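Local coordinates for TATA-box-binding protein (Methanococcus jannaschii, PDB 2Z8U), which binds the TATA box of archaeal promoters as a general transcription factor and helps activate the genes that RNA polymerase transcribes, at the interface of chains A and B. Numbering follows the deposited sequence. Chains: chain A/B, TATA-box-binding protein.

The interface of chains A and B. Residues chain A 144; chain B 144, 149-151, 163-164.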
# COMPACT_ATOMS: atom_id res chain seq x y z
N ARG A 144 -2.78 3.87 19.34
CA ARG A 144 -3.59 3.11 18.39
C ARG A 144 -3.92 3.99 17.18
O ARG A 144 -4.40 5.12 17.35
CB ARG A 144 -4.86 2.68 19.10
CG ARG A 144 -5.81 1.78 18.34
CD ARG A 144 -6.72 1.08 19.33
NE ARG A 144 -7.73 1.94 19.96
CZ ARG A 144 -8.55 1.55 20.94
NH1 ARG A 144 -8.47 0.32 21.43
NH2 ARG A 144 -9.45 2.39 21.45
N ARG B 144 -4.50 -7.28 20.21
CA ARG B 144 -5.58 -6.36 19.92
C ARG B 144 -6.94 -7.08 19.88
O ARG B 144 -7.06 -8.12 19.23
CB ARG B 144 -5.29 -5.58 18.63
CG ARG B 144 -6.20 -4.38 18.41
CD ARG B 144 -5.54 -3.38 17.49
NE ARG B 144 -6.41 -2.27 17.09
CZ ARG B 144 -6.00 -1.22 16.37
NH1 ARG B 144 -4.74 -1.15 15.97
NH2 ARG B 144 -6.86 -0.25 16.02
N LYS B 149 -13.27 -2.91 21.53
CA LYS B 149 -12.12 -2.43 20.77
C LYS B 149 -11.07 -1.95 21.76
O LYS B 149 -11.10 -0.80 22.21
CB LYS B 149 -12.55 -1.30 19.83
CG LYS B 149 -11.41 -0.64 19.08
CD LYS B 149 -11.90 0.62 18.35
CE LYS B 149 -10.72 1.37 17.74
NZ LYS B 149 -11.15 2.70 17.21
N VAL B 150 -10.16 -2.86 22.12
CA VAL B 150 -9.13 -2.57 23.12
C VAL B 150 -7.76 -3.09 22.70
O VAL B 150 -7.66 -3.92 21.80
CB VAL B 150 -9.50 -3.15 24.51
CG1 VAL B 150 -10.78 -2.48 25.05
CG2 VAL B 150 -9.66 -4.65 24.46
N VAL B 151 -6.72 -2.58 23.34
CA VAL B 151 -5.37 -3.09 23.17
C VAL B 151 -4.98 -3.69 24.48
O VAL B 151 -5.13 -3.06 25.53
CB VAL B 151 -4.36 -1.99 22.76
CG1 VAL B 151 -2.90 -2.54 22.79
CG2 VAL B 151 -4.70 -1.49 21.40
N THR B 163 -6.09 -1.36 27.50
CA THR B 163 -6.22 0.07 27.17
C THR B 163 -7.24 0.29 26.06
O THR B 163 -7.65 -0.66 25.40
CB THR B 163 -4.85 0.72 26.80
OG1 THR B 163 -4.38 0.21 25.55
CG2 THR B 163 -3.78 0.39 27.85
N GLY B 164 -7.65 1.54 25.86
CA GLY B 164 -8.63 1.83 24.82
C GLY B 164 -10.07 1.66 25.28
O GLY B 164 -11.01 1.79 24.49
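A:Arg144 reaches over the sheet of chain B and donates from its guanidinium NH1 to the main-chain carbonyl O of B:Lys149, 3.0 Å away. The bond is bent at the hydrogen. NH1 lies 55° out of the carbonyl plane, not on a lone pair, and the oxygen is in turn tilted out of the guanidinium plane, so the bond is probably modest in strength. The other terminal nitrogen, NH2, makes a weak hydrogen bond to B:Gly164 O at 3.5 Å, while the CA of B:Val150 lies at the guanidinium edge, in its plane.

Carbon contacts complete the grip. CE of B:Lys149 rests over one face of the A:Arg144 guanidinium, near its rim, and CD of A:Arg144 meets the methyl CG2 of B:Val151 at 3.9 Å. The CG and CD methylenes of A:Arg144 lie over one face of the B:Arg144 guanidinium, toward its NH2 rim, with NH2 3.3 Å from A:Arg144 CG; the two side chains cross at a slant, and their guanidinium groups do not stack.

The interface as a whole is two-fold symmetric, but this pair departs from exact symmetry at chi3: A:Arg144 bends there (72°), turning its guanidinium toward strand 149-154, whereas B:Arg144 stays extended (173°). Replacing A:Arg144 with an alanine would probably leave the B:Lys149 carbonyl without this donor, B:Val151 CG2 without its carbon neighbour, and the B:Arg144 guanidinium uncovered on that face and freer to turn. A:Arg144 NE is 4.5 Å from B:Lys149 NZ, without contact; such a basic surface probably suits DNA phosphates.

Farther out, a weak hydrogen bond, B:Thr163 OG1 to B:Val151 O at 3.4 Å, lies between strands 159-163 and 149-154. Both arginines belong to strand 141-146 of the second TBP repeat, in the saddle-shaped sheet whose concave face binds the TATA box. The patch illustrates how one long side chain can join two protein copies through main-chain acceptors and methylene packing; pairing here would probably cover DNA-binding surface, although the structure alone does not show that it operates in the cell.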